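Local atomic coordinates of proto-oncogene vav (Homo sapiens, PDB entry 6NEW), a protein that probably acts as a guanine nucleotide exchange factor for Rac-type GTPases, through linked RhoGEF (DH), PH and zinc-binding C1 domains. Residues K256-E261 against E329-T334; E47-E52 against K98-A103; K220-T225 against R383-Q388; Q233-N238 against D285-K290. All coordinates share one frame; numbering follows the deposited sequence.

Contact 1: K256-E261 against E329-T334; sequences KITSVE and ELFFKT
T258 OG1 gives its hydrogen to E329 OE1 at 3.0 Å, reaching the carboxylate from above its plane. T258 OG1 sits between its own N and carbonyl carbon (chi1 80°), which turns the hydroxyl onto the extended E329 chain and leaves T258 CG2 beside F331 CE1, 4.0 Å away. K256 CB packs on F331 CB on this same face, while K256 O lies at the edge of the F331 ring, near its plane. On the other face I257 and L330 run side by side and touch through CD1 and CD1 at 3.6 Å. The backbones hold these pairs in register. K256 and F331 exchange two nearly straight bonds, K256 N to F331 O and F331 N to K256 O, both 2.9 Å; T258 and E329 form a second, more bent reciprocal pair. Between them, I257 CA makes a CH...O contact with E329 O at 3.3 Å. Further out, K256 NZ pairs with D267, K265 makes a cation-pi contact with F331, and F345 of helix 335-352 covers L330. Two hydrogen-bonded pairs flanking a non-hydrogen-bonded one join the PH domain's first and last strands, consistent with its fold of antiparallel strands and a C-terminal helix, here 335-352.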
loop_
_atom_site.group_PDB
_atom_site.type_symbol
_atom_site.label_atom_id
_atom_site.label_comp_id
_atom_site.label_asym_id
_atom_site.label_seq_id
_atom_site.Cartn_x
_atom_site.Cartn_y
_atom_site.Cartn_z
ATOM N N LYS A 256 -29.471 8.021 12.073
ATOM C CA LYS A 256 -30.645 7.615 12.849
ATOM C C LYS A 256 -31.108 6.297 12.264
ATOM O O LYS A 256 -30.930 6.045 11.066
ATOM C CB LYS A 256 -31.745 8.684 12.823
ATOM C CG LYS A 256 -31.427 9.902 13.694
ATOM C CD LYS A 256 -32.471 10.980 13.544
ATOM C CE LYS A 256 -32.109 12.271 14.245
ATOM N NZ LYS A 256 -32.790 12.393 15.555
ATOM N N ILE A 257 -31.655 5.426 13.101
ATOM C CA ILE A 257 -31.997 4.088 12.636
ATOM C C ILE A 257 -33.261 3.503 13.269
ATOM O O ILE A 257 -33.551 3.731 14.444
ATOM C CB ILE A 257 -30.738 3.170 12.863
ATOM C CG1 ILE A 257 -30.905 1.756 12.261
ATOM C CG2 ILE A 257 -30.347 3.112 14.342
ATOM C CD1 ILE A 257 -29.610 1.032 12.036
ATOM N N THR A 258 -33.989 2.715 12.464
ATOM C CA THR A 258 -35.146 1.944 12.897
ATOM C C THR A 258 -34.933 0.499 12.430
ATOM O O THR A 258 -34.180 0.264 11.487
ATOM C CB THR A 258 -36.496 2.532 12.401
ATOM O OG1 THR A 258 -36.728 2.156 11.049
ATOM C CG2 THR A 258 -36.608 4.063 12.565
ATOM N N SER A 259 -35.570 -0.456 13.104
ATOM C CA SER A 259 -35.533 -1.869 12.754
ATOM C C SER A 259 -36.998 -2.381 12.731
ATOM O O SER A 259 -37.867 -1.687 13.267
ATOM C CB SER A 259 -34.692 -2.639 13.767
ATOM O OG SER A 259 -35.397 -2.842 14.979
ATOM N N VAL A 260 -37.264 -3.586 12.156
ATOM C CA VAL A 260 -38.610 -4.194 12.114
ATOM C C VAL A 260 -39.317 -4.094 13.493
ATOM O O VAL A 260 -40.483 -3.707 13.552
ATOM C CB VAL A 260 -38.590 -5.650 11.537
ATOM C CG1 VAL A 260 -39.886 -6.407 11.805
ATOM C CG2 VAL A 260 -38.275 -5.649 10.045
ATOM N N GLU A 261 -38.563 -4.343 14.583
ATOM C CA GLU A 261 -39.026 -4.340 15.974
ATOM C C GLU A 261 -39.006 -2.968 16.668
ATOM O O GLU A 261 -39.927 -2.682 17.430
ATOM C CB GLU A 261 -38.248 -5.367 16.805
ATOM C CG GLU A 261 -38.219 -6.776 16.214
ATOM C CD GLU A 261 -37.041 -7.107 15.310
ATOM O OE1 GLU A 261 -35.907 -6.664 15.610
ATOM O OE2 GLU A 261 -37.248 -7.839 14.313
ATOM N N GLU A 329 -33.681 0.818 8.566
ATOM C CA GLU A 329 -33.950 2.055 7.824
ATOM C C GLU A 329 -32.878 3.007 8.316
ATOM O O GLU A 329 -32.749 3.209 9.522
ATOM C CB GLU A 329 -35.333 2.642 8.143
ATOM C CG GLU A 329 -36.529 1.806 7.715
ATOM C CD GLU A 329 -37.830 2.593 7.747
ATOM O OE1 GLU A 329 -37.976 3.455 8.643
ATOM O OE2 GLU A 329 -38.704 2.346 6.884
ATOM N N LEU A 330 -32.074 3.526 7.399
ATOM C CA LEU A 330 -30.932 4.342 7.748
ATOM C C LEU A 330 -31.190 5.755 7.316
ATOM O O LEU A 330 -31.362 6.017 6.120
ATOM C CB LEU A 330 -29.643 3.751 7.097
ATOM C CG LEU A 330 -28.800 2.706 7.881
ATOM C CD1 LEU A 330 -29.629 1.604 8.457
ATOM C CD2 LEU A 330 -27.784 2.066 6.988
ATOM N N PHE A 331 -31.230 6.674 8.297
ATOM C CA PHE A 331 -31.514 8.090 8.026
ATOM C C PHE A 331 -30.283 8.956 8.218
ATOM O O PHE A 331 -29.643 8.907 9.272
ATOM C CB PHE A 331 -32.674 8.619 8.887
ATOM C CG PHE A 331 -33.991 7.913 8.703
ATOM C CD1 PHE A 331 -34.296 6.769 9.440
ATOM C CD2 PHE A 331 -34.962 8.432 7.847
ATOM C CE1 PHE A 331 -35.523 6.125 9.279
ATOM C CE2 PHE A 331 -36.192 7.793 7.688
ATOM C CZ PHE A 331 -36.460 6.636 8.392
ATOM N N PHE A 332 -29.979 9.751 7.197
ATOM C CA PHE A 332 -28.853 10.678 7.176
ATOM C C PHE A 332 -29.379 12.126 7.199
ATOM O O PHE A 332 -30.513 12.367 6.754
ATOM C CB PHE A 332 -27.927 10.382 5.976
ATOM C CG PHE A 332 -27.411 8.971 6.107
ATOM C CD1 PHE A 332 -26.357 8.678 6.965
ATOM C CD2 PHE A 332 -28.066 7.909 5.478
ATOM C CE1 PHE A 332 -25.950 7.364 7.162
ATOM C CE2 PHE A 332 -27.676 6.601 5.704
ATOM C CZ PHE A 332 -26.599 6.335 6.518
ATOM N N LYS A 333 -28.593 13.058 7.778
ATOM C CA LYS A 333 -29.003 14.455 7.909
ATOM C C LYS A 333 -29.216 15.125 6.557
ATOM O O LYS A 333 -30.218 15.815 6.395
ATOM C CB LYS A 333 -28.062 15.262 8.816
ATOM C CG LYS A 333 -28.802 16.342 9.595
ATOM C CD LYS A 333 -27.882 17.235 10.396
ATOM C CE LYS A 333 -28.695 18.061 11.364
ATOM N NZ LYS A 333 -28.051 19.367 11.662
ATOM N N THR A 334 -28.344 14.852 5.574
ATOM C CA THR A 334 -28.438 15.412 4.222
ATOM C C THR A 334 -28.552 14.341 3.136
ATOM O O THR A 334 -28.347 13.152 3.402
ATOM C CB THR A 334 -27.237 16.319 3.913
ATOM O OG1 THR A 334 -26.040 15.541 3.849
ATOM C CG2 THR A 334 -27.091 17.471 4.896
#

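Contact 2: E47-E52 against K98-A103; sequences EIQQTE and KEMKEA
M100 reaches from helix 98-103 onto I48, Q49 and E52 of helix 47-52, a near-antiparallel packing within the all-helical DH (RhoGEF) domain. The two short axes stay 10.8 Å apart at an angle of 154° between their directions, so long side chains do the bridging. M100 CB points toward the other helix, and CG lies anti to the backbone N (chi1 180°), sending the chain straight across. CB and CG serve as the stem; the touching begins at SD, which meets I48 CG2 at 3.8 Å. A bend at chi3 (60°) then turns the methyl away from I48 CG2 and onto the surface between Q49 and E52. There CE settles between two residues one turn apart, 3.7 Å from Q49 CA and 3.7 Å from E52 CB, with Q49 CG and E52 CG close behind. The contact is thus a methyl lying on helix backbone and on the aliphatic bases of two polar side chains. The carboxylate of E52 is engaged elsewhere: it binds R178, Y182 and H93, the last from the same helix as M100. L112 of helix 112-119 also touches M100, and L185 and L189 of helix 182-191 pack on I48. Toward the outer side Q49, extended beyond CG, crosses K101 at about a right angle; its NE2 lies 3.8 Å from K101 CG and 4.0 Å from K101 CE.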
loop_
_atom_site.group_PDB
_atom_site.type_symbol
_atom_site.label_atom_id
_atom_site.label_comp_id
_atom_site.label_asym_id
_atom_site.label_seq_id
_atom_site.Cartn_x
_atom_site.Cartn_y
_atom_site.Cartn_z
ATOM N N GLU A 47 22.446 6.712 -17.837
ATOM C CA GLU A 47 21.709 7.266 -16.696
ATOM C C GLU A 47 21.378 6.163 -15.695
ATOM O O GLU A 47 21.648 6.337 -14.515
ATOM C CB GLU A 47 20.437 8.005 -17.136
ATOM C CG GLU A 47 20.045 9.107 -16.161
ATOM C CD GLU A 47 18.648 9.681 -16.318
ATOM O OE1 GLU A 47 18.222 9.932 -17.469
ATOM O OE2 GLU A 47 17.993 9.925 -15.279
ATOM N N ILE A 48 20.869 5.013 -16.176
ATOM C CA ILE A 48 20.544 3.839 -15.356
ATOM C C ILE A 48 21.759 3.395 -14.532
ATOM O O ILE A 48 21.631 3.170 -13.326
ATOM C CB ILE A 48 19.935 2.688 -16.220
ATOM C CG1 ILE A 48 18.481 3.022 -16.628
ATOM C CG2 ILE A 48 19.999 1.337 -15.500
ATOM C CD1 ILE A 48 17.934 2.258 -17.833
ATOM N N GLN A 49 22.941 3.328 -15.174
ATOM C CA GLN A 49 24.194 2.923 -14.539
ATOM C C GLN A 49 24.729 3.959 -13.553
ATOM O O GLN A 49 25.020 3.611 -12.412
ATOM C CB GLN A 49 25.252 2.597 -15.595
ATOM C CG GLN A 49 26.430 1.800 -15.034
ATOM C CD GLN A 49 27.561 1.606 -16.015
ATOM O OE1 GLN A 49 27.410 1.739 -17.235
ATOM N NE2 GLN A 49 28.721 1.251 -15.497
ATOM N N GLN A 50 24.874 5.215 -13.997
ATOM C CA GLN A 50 25.406 6.305 -13.182
ATOM C C GLN A 50 24.539 6.610 -11.958
ATOM O O GLN A 50 25.092 6.861 -10.882
ATOM C CB GLN A 50 25.676 7.564 -14.030
ATOM C CG GLN A 50 26.893 7.409 -14.951
ATOM C CD GLN A 50 26.996 8.422 -16.074
ATOM O OE1 GLN A 50 26.433 9.526 -16.028
ATOM N NE2 GLN A 50 27.745 8.065 -17.112
ATOM N N THR A 51 23.197 6.565 -12.104
ATOM C CA THR A 51 22.291 6.811 -10.973
ATOM C C THR A 51 22.370 5.668 -9.964
ATOM O O THR A 51 22.323 5.933 -8.769
ATOM C CB THR A 51 20.863 7.147 -11.405
ATOM O OG1 THR A 51 20.325 6.068 -12.167
ATOM C CG2 THR A 51 20.764 8.477 -12.155
ATOM N N GLU A 52 22.552 4.415 -10.437
ATOM C CA GLU A 52 22.705 3.247 -9.572
ATOM C C GLU A 52 24.026 3.295 -8.816
ATOM O O GLU A 52 24.065 2.867 -7.661
ATOM C CB GLU A 52 22.575 1.933 -10.352
ATOM C CG GLU A 52 22.385 0.701 -9.468
ATOM C CD GLU A 52 21.170 0.691 -8.550
ATOM O OE1 GLU A 52 20.101 1.199 -8.964
ATOM O OE2 GLU A 52 21.278 0.151 -7.426
ATOM N N LYS A 98 26.643 -4.748 -9.570
ATOM C CA LYS A 98 27.633 -5.639 -10.176
ATOM C C LYS A 98 27.050 -6.432 -11.340
ATOM O O LYS A 98 27.648 -6.447 -12.418
ATOM C CB LYS A 98 28.256 -6.580 -9.127
ATOM N N GLU A 99 25.874 -7.062 -11.135
ATOM C CA GLU A 99 25.177 -7.865 -12.147
ATOM C C GLU A 99 24.634 -7.006 -13.281
ATOM O O GLU A 99 24.452 -7.512 -14.392
ATOM C CB GLU A 99 24.051 -8.699 -11.519
ATOM C CG GLU A 99 24.555 -9.835 -10.647
ATOM C CD GLU A 99 23.506 -10.862 -10.276
ATOM O OE1 GLU A 99 23.019 -11.572 -11.186
ATOM O OE2 GLU A 99 23.202 -10.987 -9.069
ATOM N N MET A 100 24.373 -5.706 -13.000
ATOM C CA MET A 100 23.903 -4.730 -13.985
ATOM C C MET A 100 25.091 -4.324 -14.857
ATOM O O MET A 100 24.957 -4.321 -16.079
ATOM C CB MET A 100 23.280 -3.496 -13.303
ATOM C CG MET A 100 22.782 -2.442 -14.284
ATOM S SD MET A 100 22.405 -0.831 -13.554
ATOM C CE MET A 100 23.955 -0.420 -12.910
ATOM N N LYS A 101 26.253 -4.016 -14.224
ATOM C CA LYS A 101 27.499 -3.650 -14.908
ATOM C C LYS A 101 27.944 -4.772 -15.865
ATOM O O LYS A 101 28.348 -4.478 -16.990
ATOM C CB LYS A 101 28.608 -3.306 -13.896
ATOM C CG LYS A 101 28.553 -1.869 -13.392
ATOM C CD LYS A 101 29.684 -1.594 -12.425
ATOM C CE LYS A 101 29.672 -0.185 -11.889
ATOM N NZ LYS A 101 30.527 -0.057 -10.676
ATOM N N GLU A 102 27.807 -6.048 -15.434
ATOM C CA GLU A 102 28.116 -7.237 -16.236
ATOM C C GLU A 102 27.156 -7.341 -17.422
ATOM O O GLU A 102 27.590 -7.672 -18.524
ATOM C CB GLU A 102 28.048 -8.518 -15.387
ATOM C CG GLU A 102 29.239 -8.715 -14.460
ATOM C CD GLU A 102 28.950 -9.397 -13.132
ATOM O OE1 GLU A 102 28.055 -10.271 -13.086
ATOM O OE2 GLU A 102 29.637 -9.067 -12.138
ATOM N N ALA A 103 25.856 -7.052 -17.200
ATOM C CA ALA A 103 24.834 -7.082 -18.249
ATOM C C ALA A 103 25.048 -5.950 -19.270
ATOM O O ALA A 103 24.858 -6.173 -20.466
ATOM C CB ALA A 103 23.451 -6.984 -17.637
#

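Contact 3: K220-T225 against R383-Q388; sequences KRDNET and RGTFYQ
A loop of the zinc-binding C1 domain, 383-388, docks here on the long helix 196-235, and D222 meets the turn formed by G384, T385 and F386. The contact centres on one oxygen: D222 OD2 accepts from two successive backbone amides, T385 N at 2.8 Å and F386 N at 2.9 Å. The first comes in on the anti lone pair, away from the other carboxylate oxygen, whereas the second arrives from above the carboxylate plane. Both bonds are bent, with angles at hydrogen of 150° and 143°, as expected when neighbouring N-H groups converge on a single acceptor. Two donors on OD2 would be expected to stabilise the negative charge of this buried aspartate, and R248 adds a long, weak ion pair to OD1. D222 CG stands anti to its carbonyl carbon (chi1 -76°), directing the carboxylate into the turn.

G384 lets the loop come this close. Its CA is 3.3 Å from D222 OD2, a CB would collide with that oxygen, and its backbone angles, with positive phi, would also jam a CB against the preceding carbonyl. Within the loop, Q388 NE2 donates to G384 O, tying the turn to its own later part, and R383 makes a salt bridge with D211 on the same long helix. F386 CB lies 3.7 Å from D222 OD2, and its ring meets T225 CG2 obliquely; L226 and A244 also touch it, and Y387 CD2 stands over one face, toward the rim. T385 OG1 rests 3.3 Å from D222 CB.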
loop_
_atom_site.group_PDB
_atom_site.type_symbol
_atom_site.label_atom_id
_atom_site.label_comp_id
_atom_site.label_asym_id
_atom_site.label_seq_id
_atom_site.Cartn_x
_atom_site.Cartn_y
_atom_site.Cartn_z
ATOM N N LYS A 220 2.376 1.356 2.048
ATOM C CA LYS A 220 2.230 2.645 2.736
ATOM C C LYS A 220 0.741 2.898 3.042
ATOM O O LYS A 220 0.401 3.168 4.197
ATOM C CB LYS A 220 2.832 3.761 1.864
ATOM C CG LYS A 220 2.970 5.113 2.555
ATOM C CD LYS A 220 3.449 6.192 1.568
ATOM C CE LYS A 220 3.737 7.524 2.228
ATOM N NZ LYS A 220 2.498 8.231 2.653
ATOM N N ARG A 221 -0.097 2.647 2.053
ATOM C CA ARG A 221 -1.517 2.804 2.140
ATOM C C ARG A 221 -2.172 1.907 3.158
ATOM O O ARG A 221 -3.067 2.322 3.797
ATOM C CB ARG A 221 -2.124 2.586 0.782
ATOM C CG ARG A 221 -2.669 3.839 0.168
ATOM C CD ARG A 221 -3.128 3.636 -1.256
ATOM N NE ARG A 221 -2.591 4.679 -2.119
ATOM C CZ ARG A 221 -2.037 4.445 -3.305
ATOM N NH1 ARG A 221 -1.560 5.436 -4.035
ATOM N NH2 ARG A 221 -1.952 3.209 -3.760
ATOM N N ASP A 222 -1.694 0.680 3.292
ATOM C CA ASP A 222 -2.204 -0.312 4.244
ATOM C C ASP A 222 -1.854 -0.012 5.693
ATOM O O ASP A 222 -2.687 -0.243 6.578
ATOM C CB ASP A 222 -1.777 -1.726 3.865
ATOM C CG ASP A 222 -2.534 -2.338 2.706
ATOM O OD1 ASP A 222 -3.427 -1.657 2.146
ATOM O OD2 ASP A 222 -2.259 -3.506 2.378
ATOM N N ASN A 223 -0.636 0.494 5.954
ATOM C CA ASN A 223 -0.263 0.860 7.321
ATOM C C ASN A 223 -1.093 2.021 7.845
ATOM O O ASN A 223 -1.496 1.989 9.000
ATOM C CB ASN A 223 1.217 1.145 7.446
ATOM C CG ASN A 223 2.105 -0.063 7.320
ATOM O OD1 ASN A 223 1.706 -1.225 7.510
ATOM N ND2 ASN A 223 3.346 0.201 7.035
ATOM N N GLU A 224 -1.454 2.965 6.985
ATOM C CA GLU A 224 -2.351 4.069 7.370
ATOM C C GLU A 224 -3.722 3.504 7.759
ATOM O O GLU A 224 -4.311 3.975 8.750
ATOM C CB GLU A 224 -2.569 5.021 6.198
ATOM C CG GLU A 224 -1.339 5.814 5.805
ATOM C CD GLU A 224 -1.326 6.247 4.354
ATOM O OE1 GLU A 224 -2.429 6.536 3.839
ATOM O OE2 GLU A 224 -0.236 6.299 3.733
ATOM N N THR A 225 -4.231 2.509 6.950
ATOM C CA THR A 225 -5.504 1.811 7.167
ATOM C C THR A 225 -5.458 1.083 8.500
ATOM O O THR A 225 -6.378 1.236 9.297
ATOM C CB THR A 225 -5.827 0.881 5.990
ATOM O OG1 THR A 225 -5.966 1.643 4.792
ATOM C CG2 THR A 225 -7.080 0.082 6.196
ATOM N N ARG A 383 -0.603 -6.941 -3.970
ATOM C CA ARG A 383 -0.072 -5.721 -3.361
ATOM C C ARG A 383 -0.586 -5.343 -1.986
ATOM O O ARG A 383 -1.791 -5.244 -1.778
ATOM C CB ARG A 383 -0.307 -4.540 -4.304
ATOM C CG ARG A 383 0.490 -4.618 -5.578
ATOM C CD ARG A 383 -0.393 -4.355 -6.759
ATOM N NE ARG A 383 0.199 -4.871 -7.990
ATOM C CZ ARG A 383 -0.467 -4.997 -9.129
ATOM N NH1 ARG A 383 -1.739 -4.638 -9.207
ATOM N NH2 ARG A 383 0.140 -5.483 -10.205
ATOM N N GLY A 384 0.354 -5.027 -1.100
ATOM C CA GLY A 384 0.071 -4.579 0.251
ATOM C C GLY A 384 0.329 -5.602 1.328
ATOM O O GLY A 384 0.953 -6.638 1.088
ATOM N N THR A 385 -0.160 -5.307 2.527
ATOM C CA THR A 385 0.033 -6.145 3.713
ATOM C C THR A 385 -1.296 -6.630 4.274
ATOM O O THR A 385 -1.303 -7.464 5.173
ATOM C CB THR A 385 0.783 -5.331 4.796
ATOM O OG1 THR A 385 0.044 -4.149 5.102
ATOM C CG2 THR A 385 2.208 -4.943 4.377
ATOM N N PHE A 386 -2.414 -6.114 3.747
ATOM C CA PHE A 386 -3.730 -6.396 4.284
ATOM C C PHE A 386 -4.760 -6.559 3.178
ATOM O O PHE A 386 -4.849 -5.678 2.342
ATOM C CB PHE A 386 -4.071 -5.186 5.170
ATOM C CG PHE A 386 -5.372 -5.177 5.917
ATOM C CD1 PHE A 386 -5.596 -6.065 6.957
ATOM C CD2 PHE A 386 -6.329 -4.197 5.660
ATOM C CE1 PHE A 386 -6.792 -6.026 7.680
ATOM C CE2 PHE A 386 -7.522 -4.154 6.384
ATOM C CZ PHE A 386 -7.745 -5.066 7.392
ATOM N N TYR A 387 -5.550 -7.666 3.174
ATOM C CA TYR A 387 -6.639 -7.951 2.202
ATOM C C TYR A 387 -6.318 -7.398 0.819
ATOM O O TYR A 387 -7.004 -6.526 0.297
ATOM C CB TYR A 387 -8.001 -7.413 2.720
ATOM C CG TYR A 387 -8.667 -8.318 3.738
ATOM C CD1 TYR A 387 -9.173 -9.566 3.368
ATOM C CD2 TYR A 387 -8.827 -7.914 5.062
ATOM C CE1 TYR A 387 -9.790 -10.400 4.295
ATOM C CE2 TYR A 387 -9.486 -8.724 5.992
ATOM C CZ TYR A 387 -9.945 -9.976 5.605
ATOM O OH TYR A 387 -10.594 -10.797 6.488
ATOM N N GLN A 388 -5.196 -7.868 0.284
ATOM C CA GLN A 388 -4.578 -7.543 -1.005
ATOM C C GLN A 388 -5.386 -8.094 -2.146
ATOM O O GLN A 388 -5.243 -7.608 -3.274
ATOM C CB GLN A 388 -3.179 -8.186 -1.076
ATOM C CG GLN A 388 -2.274 -7.847 0.095
ATOM C CD GLN A 388 -2.259 -8.885 1.164
ATOM O OE1 GLN A 388 -3.266 -9.572 1.425
ATOM N NE2 GLN A 388 -1.100 -9.003 1.812
#

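Contact 4: Q233-N238 against D285-K290; sequences QLSIEN and DSYDLK
S235 faces the ring edge of Y287, its CB close to the ring plane and its OG 3.6 Å from Y287 CD2. That hydroxyl is hydrogen-bonded back to F232 O in its own helix, and its contact with the ring edge is one of packing. I236 rises on the same face as Y287: CG1 passes Y287 CB at 4.4 Å, and CG2, the branch anti to the backbone N, reaches L289 CB at 4.2 Å. On the reverse face E237 and D288 bring two carboxylates together, OE1 to OD1 at 3.4 Å, with their planes turned 86° apart. R283 forms salt bridges to both, which probably offsets the repulsion between these like charges. The extended E237 chain also runs over S286, its CG near S286 CB and its OE2 3.0 Å from S286 OG. N238 then lies obliquely beside D288, its amide turned 64° from the carboxylate.

Three almost straight backbone bonds set this arrangement: Y287 N to S235 O, E237 N to Y287 O at 2.8 Å, and L289 N to E237 O. They make I236 and E237 a very short parallel strand, begun as soon as I236 leaves helical geometry.

Helix 196-235 therefore runs directly into an edge strand beside strand 286-294 of the PH-domain sheet. L278 of strand 276-283 and F271 of strand 266-273 pack on I236, and Y287 meets F271 edge-to-face as well as the ring of Y269.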
loop_
_atom_site.group_PDB
_atom_site.type_symbol
_atom_site.label_atom_id
_atom_site.label_comp_id
_atom_site.label_asym_id
_atom_site.label_seq_id
_atom_site.Cartn_x
_atom_site.Cartn_y
_atom_site.Cartn_z
ATOM N N GLN A 233 -10.456 0.670 17.101
ATOM C CA GLN A 233 -10.417 -0.403 18.093
ATOM C C GLN A 233 -10.463 0.176 19.480
ATOM O O GLN A 233 -11.304 -0.258 20.227
ATOM C CB GLN A 233 -9.197 -1.320 17.951
ATOM C CG GLN A 233 -9.402 -2.639 18.705
ATOM C CD GLN A 233 -10.205 -3.612 17.890
ATOM O OE1 GLN A 233 -9.926 -3.830 16.702
ATOM N NE2 GLN A 233 -11.210 -4.227 18.513
ATOM N N LEU A 234 -9.647 1.210 19.781
ATOM C CA LEU A 234 -9.595 1.896 21.086
ATOM C C LEU A 234 -10.868 2.630 21.455
ATOM O O LEU A 234 -11.293 2.581 22.607
ATOM C CB LEU A 234 -8.420 2.894 21.137
ATOM C CG LEU A 234 -7.026 2.305 21.201
ATOM C CD1 LEU A 234 -5.986 3.363 20.951
ATOM C CD2 LEU A 234 -6.782 1.590 22.516
ATOM N N SER A 235 -11.432 3.362 20.494
ATOM C CA SER A 235 -12.629 4.160 20.692
ATOM C C SER A 235 -13.910 3.330 20.874
ATOM O O SER A 235 -14.844 3.843 21.483
ATOM C CB SER A 235 -12.781 5.185 19.572
ATOM O OG SER A 235 -13.212 4.576 18.368
ATOM N N ILE A 236 -13.951 2.063 20.388
ATOM C CA ILE A 236 -15.147 1.221 20.499
ATOM C C ILE A 236 -15.109 0.299 21.742
ATOM O O ILE A 236 -14.154 -0.422 21.978
ATOM C CB ILE A 236 -15.491 0.444 19.185
ATOM C CG1 ILE A 236 -15.666 1.416 17.997
ATOM C CG2 ILE A 236 -16.766 -0.431 19.345
ATOM C CD1 ILE A 236 -15.389 0.791 16.662
ATOM N N GLU A 237 -16.215 0.294 22.481
ATOM C CA GLU A 237 -16.449 -0.480 23.689
ATOM C C GLU A 237 -17.383 -1.650 23.436
ATOM O O GLU A 237 -18.339 -1.529 22.664
ATOM C CB GLU A 237 -17.106 0.428 24.716
ATOM C CG GLU A 237 -16.137 1.120 25.648
ATOM C CD GLU A 237 -16.835 1.636 26.893
ATOM O OE1 GLU A 237 -18.055 1.392 27.019
ATOM O OE2 GLU A 237 -16.181 2.310 27.722
ATOM N N ASN A 238 -17.116 -2.771 24.132
ATOM C CA ASN A 238 -17.858 -4.038 24.101
ATOM C C ASN A 238 -17.802 -4.722 22.732
ATOM O O ASN A 238 -18.663 -5.549 22.381
ATOM C CB ASN A 238 -19.302 -3.917 24.636
ATOM C CG ASN A 238 -19.425 -3.878 26.149
ATOM O OD1 ASN A 238 -18.442 -3.870 26.908
ATOM N ND2 ASN A 238 -20.660 -3.845 26.625
ATOM N N ASP A 285 -16.952 9.150 26.269
ATOM C CA ASP A 285 -15.684 9.255 25.526
ATOM C C ASP A 285 -15.581 8.200 24.425
ATOM O O ASP A 285 -14.864 8.404 23.434
ATOM C CB ASP A 285 -14.486 9.080 26.478
ATOM N N SER A 286 -16.238 7.044 24.661
ATOM C CA SER A 286 -16.271 5.841 23.827
ATOM C C SER A 286 -17.628 5.591 23.114
ATOM O O SER A 286 -18.670 6.116 23.523
ATOM C CB SER A 286 -15.907 4.624 24.673
ATOM O OG SER A 286 -16.856 4.433 25.711
ATOM N N TYR A 287 -17.590 4.768 22.045
ATOM C CA TYR A 287 -18.754 4.337 21.276
ATOM C C TYR A 287 -19.070 2.938 21.777
ATOM O O TYR A 287 -18.187 2.089 21.790
ATOM C CB TYR A 287 -18.429 4.300 19.770
ATOM C CG TYR A 287 -17.926 5.605 19.185
ATOM C CD1 TYR A 287 -18.814 6.562 18.701
ATOM C CD2 TYR A 287 -16.566 5.834 19.009
ATOM C CE1 TYR A 287 -18.358 7.756 18.140
ATOM C CE2 TYR A 287 -16.097 7.018 18.434
ATOM C CZ TYR A 287 -16.999 7.982 18.012
ATOM O OH TYR A 287 -16.555 9.154 17.438
ATOM N N ASP A 288 -20.294 2.707 22.252
ATOM C CA ASP A 288 -20.675 1.395 22.755
ATOM C C ASP A 288 -21.415 0.599 21.681
ATOM O O ASP A 288 -22.445 1.042 21.191
ATOM C CB ASP A 288 -21.472 1.491 24.068
ATOM C CG ASP A 288 -21.552 0.158 24.797
ATOM O OD1 ASP A 288 -20.545 -0.232 25.440
ATOM O OD2 ASP A 288 -22.603 -0.513 24.697
ATOM N N LEU A 289 -20.861 -0.558 21.293
ATOM C CA LEU A 289 -21.426 -1.428 20.263
ATOM C C LEU A 289 -22.773 -2.011 20.680
ATOM O O LEU A 289 -22.866 -2.675 21.713
ATOM C CB LEU A 289 -20.423 -2.517 19.815
ATOM C CG LEU A 289 -20.902 -3.455 18.697
ATOM C CD1 LEU A 289 -20.925 -2.760 17.352
ATOM C CD2 LEU A 289 -20.071 -4.713 18.641
ATOM N N LYS A 290 -23.822 -1.715 19.883
ATOM C CA LYS A 290 -25.210 -2.125 20.130
ATOM C C LYS A 290 -25.653 -3.179 19.138
ATOM O O LYS A 290 -26.328 -4.139 19.514
ATOM C CB LYS A 290 -26.164 -0.907 20.056
ATOM C CG LYS A 290 -25.839 0.248 21.026
ATOM C CD LYS A 290 -26.578 0.137 22.367
ATOM C CE LYS A 290 -25.754 -0.543 23.440
ATOM N NZ LYS A 290 -26.546 -0.827 24.664
#

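How the contacts relate
Along the chain contact 2 comes first and closes before the others open, inside the DH domain. Contact 3 spans the longest separation, from helix 196-235 to the C1 domain, and contacts 4 and 1 both fall within that span, their segments alternating. Contacts 3 and 4 share helix 196-235, with centres about 24 Å apart, and contacts 4 and 1 share the PH-domain sheet, about 20 Å apart between centres. Contacts 1 and 2 lie on opposite sides of the chain's centre, about 62 Å between centres. One long helix thus leaves the helical DH domain, receives the C1 loop in its second half and ends in the PH sheet, linking all three domains.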